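Local atomic coordinates of microcin B17-processing protein McbC (Escherichia coli str. K-12 substr. MG1655, PDB entry 6GRH), a protein that is needed to process the inactive microcin B17 precursor into the active antibiotic peptide, as an oxidoreductase that binds flavin mononucleotide. Residues S169-R172 and S173-G177; D240-V243 and A244-N248; G176-S179 and E180-G183; L133-L136 and S137-T140. All coordinates share one frame; numbering follows the deposited sequence.

Interaction 1: S169-R172 and S173-G177; sequences SLYR and SLSGG
The C-terminal end of helix 167-175 is finished by two serines, S173 and S175, whose hydroxyls turn back onto carbonyls of the preceding turn. S175 OG donates to Y171 O at 2.7 Å, and S175 N reaches the same Y171 O at 3.1 Å from the opposite face of the peptide plane, so one carbonyl is held by two donors. With chi1 at 61°, OG lies between the backbone N and the carbonyl carbon, folded back over the turn. The CB of S175 also sits over the face of the Y171 ring, 4.3 Å from the centroid and 15° off the normal, a CH-pi contact. S173 uses a similar rotamer to donate from OG to L170 O at 3.0 Å, beside the backbone bond from L174 N; here both donors come from one face of the carbonyl plane. Serine suits these buried places, being small and able to pair its hydroxyl within the helix. G176 ends the helix with a positive phi of 52°, which glycine adopts easily. The apolar L170 and L174 turn inward. L174 packs on V243 and on V259 and F261 of strand 254-263, while S173 lies against Y242 and T246 of helix 240-246, and R172 NE bonds to Y242 OH of that helix as its NH1 pairs with E37. On another side, Y171 OH bonds to G183 O beyond helix 179-182.

Interaction 2: D240-V243 and A244-N248; sequences DSYV and AKTMN
Helix 240-246 is short: A244 N bonds to D240 O, K245 N to S241 O, and M247 N, just past its end, to V243 O; it closes in a Schellman motif where N248 takes a positive phi of 58°. Asparagine tolerates that left-handed conformation better than most residues with a side chain. In the last turn T246 doubles the grip on Y242 O: its OG1 donates at 2.8 Å and its N at 3.0 Å, from opposite faces of the carbonyl plane. Chi1 of -59° sets OG1 beside the backbone N and anti to the carbonyl carbon, within range of that oxygen. OG1 also comes 3.6 Å from Y242 CD1, the threonine lying obliquely to the ring. One residue further on, V243 and M247, themselves a turn apart, lie side by side and point the same way, with V243 CG1 3.7 Å from M247 SD. The branched valine fills a fixed volume, whereas the flexible methionine, bent at chi3, can follow its neighbours. Other sides meet partner chains, for D240 forms salt bridges with R205 and R208 of the second McbC subunit, and S241 OG and K245 NZ bond to backbone oxygens of the McbB chain. The apolar side is inward: V243 packs on S173 and L174 of helix 167-175, and M247 on F132 and C134 of strand 129-135.

Interaction 3: G176-S179 and E180-G183; sequences GGDS and ERLG. With FMN (flavin mononucleotide), chain O.
The flavin site receives an arginine from helix 179-182, and that arginine, R181, is held by D178 at the helix's N-cap position. R181 NH1 forms a salt bridge to D178 OD2 at 2.7 Å, meeting the oxygen almost in line with the CG-OD2 bond; the carboxylate and guanidinium planes are only 14° apart. At its edge the same guanidinium grips the flavin carbonyl with two nitrogens, NH1 at 2.9 Å and NH2 at 3.0 Å from FMN O2. NH1 thus serves both acceptors, and the aspartate acts as a second-shell residue that fixes the group's rotation. The chain of R181, extended from CG to NE, supplies the length needed to span from helix to flavin, and its positive charge would probably favour electron density at O2. D178 makes no capping bond with its own side chain; instead water 3 links D178 OD1, at 2.7 Å, to R181 N, at 2.8 Å. The turn closes with L182 N on D178 O, and G183 leaves helical geometry with a positive phi of 85°, easily adopted by glycine. W235 of strand 231-235 packs against D178, R181 and L182, while L182 also meets S175, and S179 meets Y171, both of helix 167-175.

Interaction 4: L133-L136 and S137-T140; sequences LCRL and SENT
R135 and T140 slide past each other in opposite directions, which brings the guanidinium edge up to the threonine's carbonyl. R135 NE and NH2 both donate to T140 O, each at 2.8 Å, in a side-on grip. The oxygen lies within 8° of the guanidinium plane, but the two donors differ: NH2 comes nearly along the C=O axis and NE from above the carbonyl plane. E138 crosses the arginine at about a right angle, its carboxylate turned 73° from the guanidinium. R135 NH2 reaches E138 OE1 at 3.2 Å in a salt bridge, from above the carboxylate plane, and NH1 adds a weak bond to the same OE1. A bend at chi2 of -55° curls the glutamate back towards the strand. Over one face of the guanidinium lies S137 O, which also accepts from T140 N at 3.0 Å. Arginine suits the strand end because one long, flat group can serve acceptors from several residues; its NH1 also bonds to N148. S137 OG accepts from N139 N at 2.8 Å and also bonds to the D91 carboxylate. An ST turn thus overlaps a type I beta turn from S137 to T140, reversing the chain just after strand 129-135 of the antiparallel sheet.

How the interactions relate
Along the chain the order is interaction 4, then 1, 3 and 2, all within the nitroreductase-family region. Interaction 1 is the hub: it shares G176 and G177 with interaction 3, their centres 8 Å apart, and touches both others, with centres 10 Å from interaction 2 and 13 Å from interaction 4. Helices 167-175 and 240-246 pack together beside the antiparallel sheet, and L170 and M247 both reach C134 on strand 129-135. Interaction 3 touches neither interaction 2 nor interaction 4, whose nearest atoms lie about 7 and 6 Å from it. The helix pair therefore connects the flavin-binding turn at 176-183 with the surface of 240-248 that meets the partner chains.

Interaction 1: S169-R172 and S173-G177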
loop_
_atom_site.group_PDB
_atom_site.type_symbol
_atom_site.label_atom_id
_atom_site.label_comp_id
_atom_site.label_asym_id
_atom_site.label_seq_id
_atom_site.Cartn_x
_atom_site.Cartn_y
_atom_site.Cartn_z
ATOM N N SER D 169 -8.681 -16.384 -30.702
ATOM C CA SER D 169 -7.776 -15.823 -29.673
ATOM C C SER D 169 -8.475 -14.805 -28.786
ATOM O O SER D 169 -8.277 -14.793 -27.572
ATOM C CB SER D 169 -6.568 -15.125 -30.300
ATOM O OG SER D 169 -5.824 -16.019 -31.095
ATOM N N LEU D 170 -9.265 -13.927 -29.402
ATOM C CA LEU D 170 -10.010 -12.933 -28.657
ATOM C C LEU D 170 -11.004 -13.563 -27.737
ATOM O O LEU D 170 -11.133 -13.135 -26.608
ATOM C CB LEU D 170 -10.801 -11.981 -29.560
ATOM C CG LEU D 170 -10.129 -10.723 -30.043
ATOM C CD1 LEU D 170 -11.047 -10.041 -31.048
ATOM C CD2 LEU D 170 -9.786 -9.804 -28.874
ATOM N N TYR D 171 -11.764 -14.520 -28.270
ATOM C CA TYR D 171 -12.751 -15.259 -27.490
ATOM C C TYR D 171 -12.101 -15.958 -26.286
ATOM O O TYR D 171 -12.596 -15.859 -25.165
ATOM C CB TYR D 171 -13.479 -16.293 -28.353
ATOM C CG TYR D 171 -14.429 -17.149 -27.564
ATOM C CD1 TYR D 171 -14.048 -18.408 -27.105
ATOM C CD2 TYR D 171 -15.693 -16.682 -27.225
ATOM C CE1 TYR D 171 -14.918 -19.192 -26.359
ATOM C CE2 TYR D 171 -16.570 -17.473 -26.490
ATOM C CZ TYR D 171 -16.176 -18.720 -26.066
ATOM O OH TYR D 171 -17.036 -19.475 -25.306
ATOM N N ARG D 172 -10.996 -16.649 -26.532
ATOM C CA ARG D 172 -10.278 -17.345 -25.467
ATOM C C ARG D 172 -9.896 -16.361 -24.350
ATOM O O ARG D 172 -10.192 -16.605 -23.176
ATOM C CB ARG D 172 -9.048 -18.067 -26.033
ATOM C CG ARG D 172 -8.235 -18.818 -25.001
ATOM C CD ARG D 172 -7.064 -19.561 -25.623
ATOM N NE ARG D 172 -5.988 -19.683 -24.634
ATOM C CZ ARG D 172 -5.891 -20.637 -23.701
ATOM N NH1 ARG D 172 -6.792 -21.629 -23.611
ATOM N NH2 ARG D 172 -4.858 -20.601 -22.853
ATOM N N SER D 173 -9.293 -15.236 -24.726
ATOM C CA SER D 173 -8.856 -14.240 -23.724
ATOM C C SER D 173 -10.010 -13.618 -22.919
ATOM O O SER D 173 -9.916 -13.435 -21.691
ATOM C CB SER D 173 -7.974 -13.161 -24.371
ATOM O OG SER D 173 -8.739 -12.169 -25.056
ATOM N N LEU D 174 -11.114 -13.313 -23.587
ATOM C CA LEU D 174 -12.237 -12.626 -22.903
ATOM C C LEU D 174 -13.107 -13.523 -22.020
ATOM O O LEU D 174 -13.708 -13.057 -21.083
ATOM C CB LEU D 174 -13.127 -11.951 -23.940
ATOM C CG LEU D 174 -12.524 -10.785 -24.721
ATOM C CD1 LEU D 174 -13.492 -10.332 -25.791
ATOM C CD2 LEU D 174 -12.262 -9.638 -23.793
ATOM N N SER D 175 -13.193 -14.800 -22.344
ATOM C CA SER D 175 -14.180 -15.698 -21.732
ATOM C C SER D 175 -13.642 -16.413 -20.501
ATOM O O SER D 175 -14.400 -17.081 -19.794
ATOM C CB SER D 175 -14.660 -16.723 -22.758
ATOM O OG SER D 175 -13.580 -17.511 -23.227
ATOM N N GLY D 176 -12.331 -16.302 -20.281
ATOM C CA GLY D 176 -11.660 -16.889 -19.133
ATOM C C GLY D 176 -11.937 -18.357 -18.930
ATOM O O GLY D 176 -12.045 -19.119 -19.886
ATOM N N GLY D 177 -12.083 -18.754 -17.677
ATOM C CA GLY D 177 -12.339 -20.144 -17.354
ATOM C C GLY D 177 -13.712 -20.687 -17.698
ATOM O O GLY D 177 -13.853 -21.882 -17.850
HETATM O O HOH W 1 -10.833 -19.126 -22.196
#

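Interaction 2: D240-V243 and A244-N248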
loop_
_atom_site.group_PDB
_atom_site.type_symbol
_atom_site.label_atom_id
_atom_site.label_comp_id
_atom_site.label_asym_id
_atom_site.label_seq_id
_atom_site.Cartn_x
_atom_site.Cartn_y
_atom_site.Cartn_z
ATOM N N ASP D 240 -7.026 -10.293 -17.092
ATOM C CA ASP D 240 -6.864 -8.899 -17.515
ATOM C C ASP D 240 -5.644 -8.681 -18.424
ATOM O O ASP D 240 -5.746 -8.017 -19.446
ATOM C CB ASP D 240 -6.796 -7.936 -16.320
ATOM C CG ASP D 240 -7.952 -8.125 -15.325
ATOM O OD1 ASP D 240 -8.097 -9.239 -14.750
ATOM O OD2 ASP D 240 -8.715 -7.148 -15.115
ATOM N N SER D 241 -4.504 -9.243 -18.056
ATOM C CA SER D 241 -3.277 -8.987 -18.782
ATOM C C SER D 241 -3.308 -9.657 -20.158
ATOM O O SER D 241 -2.747 -9.141 -21.128
ATOM C CB SER D 241 -2.078 -9.463 -17.978
ATOM O OG SER D 241 -2.168 -10.844 -17.769
ATOM N N TYR D 242 -3.996 -10.785 -20.228
ATOM C CA TYR D 242 -4.106 -11.553 -21.459
ATOM C C TYR D 242 -5.068 -10.862 -22.452
ATOM O O TYR D 242 -4.765 -10.763 -23.638
ATOM C CB TYR D 242 -4.602 -12.944 -21.096
ATOM C CG TYR D 242 -4.746 -13.965 -22.190
ATOM C CD1 TYR D 242 -3.964 -13.945 -23.336
ATOM C CD2 TYR D 242 -5.634 -15.030 -22.023
ATOM C CE1 TYR D 242 -4.090 -14.941 -24.307
ATOM C CE2 TYR D 242 -5.796 -15.999 -22.989
ATOM C CZ TYR D 242 -5.023 -15.953 -24.121
ATOM O OH TYR D 242 -5.182 -16.965 -25.045
ATOM N N VAL D 243 -6.186 -10.366 -21.949
ATOM C CA VAL D 243 -7.085 -9.512 -22.747
ATOM C C VAL D 243 -6.322 -8.278 -23.278
ATOM O O VAL D 243 -6.327 -8.012 -24.496
ATOM C CB VAL D 243 -8.315 -9.092 -21.928
ATOM C CG1 VAL D 243 -9.138 -8.022 -22.650
ATOM C CG2 VAL D 243 -9.167 -10.331 -21.644
ATOM N N ALA D 244 -5.608 -7.585 -22.391
ATOM C CA ALA D 244 -4.823 -6.418 -22.805
ATOM C C ALA D 244 -3.817 -6.747 -23.927
ATOM O O ALA D 244 -3.763 -6.050 -24.933
ATOM C CB ALA D 244 -4.126 -5.766 -21.622
ATOM N N LYS D 245 -3.053 -7.825 -23.748
ATOM C CA LYS D 245 -2.022 -8.246 -24.695
ATOM C C LYS D 245 -2.648 -8.577 -26.062
ATOM O O LYS D 245 -2.141 -8.149 -27.123
ATOM C CB LYS D 245 -1.301 -9.471 -24.140
ATOM C CG LYS D 245 -0.246 -10.135 -25.030
ATOM C CD LYS D 245 1.082 -9.389 -24.960
ATOM C CE LYS D 245 2.126 -10.046 -25.874
ATOM N NZ LYS D 245 3.460 -10.135 -25.199
ATOM N N THR D 246 -3.775 -9.296 -26.014
ATOM C CA THR D 246 -4.476 -9.769 -27.220
ATOM C C THR D 246 -5.021 -8.600 -28.043
ATOM O O THR D 246 -4.963 -8.605 -29.263
ATOM C CB THR D 246 -5.588 -10.783 -26.839
ATOM O OG1 THR D 246 -4.980 -11.882 -26.164
ATOM C CG2 THR D 246 -6.294 -11.343 -28.063
ATOM N N MET D 247 -5.486 -7.580 -27.347
ATOM C CA MET D 247 -5.920 -6.311 -27.947
ATOM C C MET D 247 -4.779 -5.320 -28.287
ATOM O O MET D 247 -5.046 -4.222 -28.793
ATOM C CB MET D 247 -6.928 -5.642 -27.014
ATOM C CG MET D 247 -8.223 -6.440 -26.873
ATOM S SD MET D 247 -9.314 -5.752 -25.602
ATOM C CE MET D 247 -9.824 -4.257 -26.393
ATOM N N ASN D 248 -3.535 -5.710 -28.020
ATOM C CA ASN D 248 -2.356 -4.875 -28.179
ATOM C C ASN D 248 -2.412 -3.576 -27.351
ATOM O O ASN D 248 -1.866 -2.549 -27.751
ATOM C CB ASN D 248 -2.078 -4.600 -29.666
ATOM C CG ASN D 248 -1.577 -5.833 -30.386
ATOM O OD1 ASN D 248 -0.725 -6.551 -29.870
ATOM N ND2 ASN D 248 -2.100 -6.082 -31.559
#

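Interaction 3: G176-S179 and E180-G183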
loop_
_atom_site.group_PDB
_atom_site.type_symbol
_atom_site.label_atom_id
_atom_site.label_comp_id
_atom_site.label_asym_id
_atom_site.label_seq_id
_atom_site.Cartn_x
_atom_site.Cartn_y
_atom_site.Cartn_z
ATOM N N GLY D 176 -12.331 -16.302 -20.281
ATOM C CA GLY D 176 -11.660 -16.889 -19.133
ATOM C C GLY D 176 -11.937 -18.357 -18.930
ATOM O O GLY D 176 -12.045 -19.119 -19.886
ATOM N N GLY D 177 -12.083 -18.754 -17.677
ATOM C CA GLY D 177 -12.339 -20.144 -17.354
ATOM C C GLY D 177 -13.712 -20.687 -17.698
ATOM O O GLY D 177 -13.853 -21.882 -17.850
ATOM N N ASP D 178 -14.715 -19.818 -17.824
ATOM C CA ASP D 178 -16.135 -20.231 -17.901
ATOM C C ASP D 178 -16.713 -20.189 -19.323
ATOM O O ASP D 178 -17.910 -19.921 -19.521
ATOM C CB ASP D 178 -16.946 -19.326 -16.947
ATOM C CG ASP D 178 -18.223 -19.987 -16.407
ATOM O OD1 ASP D 178 -18.319 -21.241 -16.354
ATOM O OD2 ASP D 178 -19.127 -19.212 -15.997
ATOM N N SER D 179 -15.884 -20.497 -20.316
ATOM C CA SER D 179 -16.275 -20.347 -21.717
ATOM C C SER D 179 -17.346 -21.349 -22.170
ATOM O O SER D 179 -18.198 -21.015 -22.994
ATOM C CB SER D 179 -15.048 -20.426 -22.625
ATOM O OG SER D 179 -14.381 -21.649 -22.435
ATOM N N GLU D 180 -17.334 -22.563 -21.629
ATOM C CA GLU D 180 -18.384 -23.517 -21.986
ATOM C C GLU D 180 -19.774 -23.000 -21.608
ATOM O O GLU D 180 -20.709 -23.108 -22.392
ATOM C CB GLU D 180 -18.150 -24.892 -21.358
ATOM C CG GLU D 180 -18.935 -25.991 -22.070
ATOM C CD GLU D 180 -18.913 -27.325 -21.343
ATOM O OE1 GLU D 180 -18.011 -27.542 -20.496
ATOM O OE2 GLU D 180 -19.806 -28.162 -21.619
ATOM N N ARG D 181 -19.902 -22.452 -20.401
ATOM C CA ARG D 181 -21.181 -21.926 -19.935
ATOM C C ARG D 181 -21.566 -20.660 -20.726
ATOM O O ARG D 181 -22.734 -20.452 -21.052
ATOM C CB ARG D 181 -21.120 -21.662 -18.420
ATOM C CG ARG D 181 -22.219 -20.789 -17.858
ATOM C CD ARG D 181 -22.318 -20.852 -16.342
ATOM N NE ARG D 181 -23.210 -19.779 -15.928
ATOM C CZ ARG D 181 -22.869 -18.503 -15.806
ATOM N NH1 ARG D 181 -21.617 -18.101 -16.018
ATOM N NH2 ARG D 181 -23.795 -17.608 -15.479
ATOM N N LEU D 182 -20.576 -19.826 -21.042
ATOM C CA LEU D 182 -20.827 -18.603 -21.818
ATOM C C LEU D 182 -21.421 -18.870 -23.180
ATOM O O LEU D 182 -22.308 -18.143 -23.597
ATOM C CB LEU D 182 -19.556 -17.763 -21.984
ATOM C CG LEU D 182 -19.715 -16.435 -22.724
ATOM C CD1 LEU D 182 -20.566 -15.466 -21.913
ATOM C CD2 LEU D 182 -18.353 -15.836 -23.024
ATOM N N GLY D 183 -20.913 -19.888 -23.865
ATOM C CA GLY D 183 -21.353 -20.242 -25.209
ATOM C C GLY D 183 -20.607 -19.402 -26.232
ATOM O O GLY D 183 -19.405 -19.157 -26.077
HETATM N N1 FMN O . -22.025 -13.179 -14.789
HETATM C C2 FMN O . -21.256 -14.275 -15.021
HETATM O O2 FMN O . -21.839 -15.324 -15.347
HETATM N N3 FMN O . -19.906 -14.254 -14.908
HETATM C C4 FMN O . -19.230 -13.131 -14.566
HETATM O O4 FMN O . -17.983 -13.123 -14.475
HETATM C C4A FMN O . -19.999 -11.894 -14.282
HETATM N N5 FMN O . -19.403 -10.734 -13.919
HETATM C C5A FMN O . -20.139 -9.617 -13.681
HETATM C C6 FMN O . -19.489 -8.439 -13.325
HETATM C C7 FMN O . -20.201 -7.271 -13.069
HETATM C C7M FMN O . -19.467 -6.011 -12.680
HETATM C C8 FMN O . -21.683 -7.272 -13.192
HETATM C C8M FMN O . -22.462 -6.016 -12.923
HETATM C C9 FMN O . -22.350 -8.443 -13.555
HETATM C C9A FMN O . -21.635 -9.632 -13.809
HETATM N N10 FMN O . -22.277 -10.847 -14.182
HETATM C C10 FMN O . -21.476 -11.991 -14.422
HETATM C "C1'" FMN O . -23.733 -10.953 -14.337
HETATM C "C2'" FMN O . -24.380 -11.167 -12.986
HETATM O "O2'" FMN O . -24.067 -12.492 -12.514
HETATM C "C3'" FMN O . -25.888 -10.914 -13.090
HETATM O "O3'" FMN O . -26.129 -9.529 -13.368
HETATM C "C4'" FMN O . -26.649 -11.306 -11.826
HETATM O "O4'" FMN O . -26.509 -12.710 -11.607
HETATM C "C5'" FMN O . -28.143 -10.999 -11.890
HETATM O "O5'" FMN O . -28.710 -11.669 -13.014
HETATM P P FMN O . -29.472 -10.856 -14.165
HETATM O O1P FMN O . -28.466 -9.901 -14.764
HETATM O O2P FMN O . -29.883 -11.947 -15.135
HETATM O O3P FMN O . -30.597 -10.227 -13.405
HETATM O O HOH W 2 -15.617 -23.466 -19.700
HETATM O O HOH W 3 -18.147 -23.179 -18.283
#

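Interaction 4: L133-L136 and S137-T140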
loop_
_atom_site.group_PDB
_atom_site.type_symbol
_atom_site.label_atom_id
_atom_site.label_comp_id
_atom_site.label_asym_id
_atom_site.label_seq_id
_atom_site.Cartn_x
_atom_site.Cartn_y
_atom_site.Cartn_z
ATOM N N LEU D 133 -14.288 -2.628 -29.224
ATOM C CA LEU D 133 -15.238 -3.564 -29.798
ATOM C C LEU D 133 -14.443 -4.782 -30.235
ATOM O O LEU D 133 -13.466 -4.635 -30.973
ATOM C CB LEU D 133 -15.928 -2.938 -30.995
ATOM C CG LEU D 133 -16.716 -3.863 -31.939
ATOM C CD1 LEU D 133 -17.874 -4.513 -31.203
ATOM C CD2 LEU D 133 -17.199 -3.035 -33.113
ATOM N N CYS D 134 -14.848 -5.961 -29.764
ATOM C CA CYS D 134 -14.179 -7.220 -30.110
ATOM C C CYS D 134 -15.131 -8.120 -30.877
ATOM O O CYS D 134 -16.193 -8.471 -30.363
ATOM C CB CYS D 134 -13.680 -7.925 -28.836
ATOM S SG CYS D 134 -12.318 -7.052 -28.017
ATOM N N ARG D 135 -14.756 -8.488 -32.108
ATOM C CA ARG D 135 -15.570 -9.362 -32.955
ATOM C C ARG D 135 -15.206 -10.815 -32.627
ATOM O O ARG D 135 -14.042 -11.181 -32.706
ATOM C CB ARG D 135 -15.305 -9.053 -34.430
ATOM C CG ARG D 135 -15.988 -9.983 -35.408
ATOM C CD ARG D 135 -15.902 -9.428 -36.826
ATOM N NE ARG D 135 -16.425 -10.367 -37.802
ATOM C CZ ARG D 135 -15.745 -11.388 -38.341
ATOM N NH1 ARG D 135 -14.476 -11.643 -38.014
ATOM N NH2 ARG D 135 -16.353 -12.168 -39.220
ATOM N N LEU D 136 -16.198 -11.624 -32.264
ATOM C CA LEU D 136 -15.962 -12.946 -31.650
ATOM C C LEU D 136 -16.490 -14.148 -32.404
ATOM O O LEU D 136 -16.240 -15.283 -31.975
ATOM C CB LEU D 136 -16.580 -12.996 -30.254
ATOM C CG LEU D 136 -16.071 -11.974 -29.246
ATOM C CD1 LEU D 136 -16.784 -12.177 -27.929
ATOM C CD2 LEU D 136 -14.575 -12.125 -29.085
ATOM N N SER D 137 -17.238 -13.916 -33.480
ATOM C CA SER D 137 -17.773 -15.001 -34.303
ATOM C C SER D 137 -17.584 -14.651 -35.764
ATOM O O SER D 137 -17.747 -13.489 -36.148
ATOM C CB SER D 137 -19.264 -15.168 -34.022
ATOM O OG SER D 137 -19.903 -15.945 -35.027
ATOM N N GLU D 138 -17.299 -15.664 -36.590
ATOM C CA GLU D 138 -17.301 -15.468 -38.036
ATOM C C GLU D 138 -18.711 -15.246 -38.594
ATOM O O GLU D 138 -18.841 -14.860 -39.745
ATOM C CB GLU D 138 -16.583 -16.618 -38.767
ATOM C CG GLU D 138 -15.103 -16.765 -38.378
ATOM C CD GLU D 138 -14.247 -15.491 -38.544
ATOM O OE1 GLU D 138 -14.435 -14.713 -39.525
ATOM O OE2 GLU D 138 -13.355 -15.280 -37.687
ATOM N N ASN D 139 -19.745 -15.479 -37.781
ATOM C CA ASN D 139 -21.115 -15.086 -38.130
ATOM C C ASN D 139 -21.454 -13.630 -37.795
ATOM O O ASN D 139 -22.602 -13.211 -37.920
ATOM C CB ASN D 139 -22.144 -16.033 -37.488
ATOM C CG ASN D 139 -22.563 -17.148 -38.409
ATOM O OD1 ASN D 139 -22.798 -16.932 -39.601
ATOM N ND2 ASN D 139 -22.707 -18.341 -37.855
ATOM N N THR D 140 -20.463 -12.861 -37.365
ATOM C CA THR D 140 -20.624 -11.431 -37.207
ATOM C C THR D 140 -20.051 -10.764 -38.464
ATOM O O THR D 140 -18.928 -11.075 -38.880
ATOM C CB THR D 140 -19.901 -10.952 -35.948
ATOM O OG1 THR D 140 -20.405 -11.670 -34.810
ATOM C CG2 THR D 140 -20.101 -9.431 -35.746
#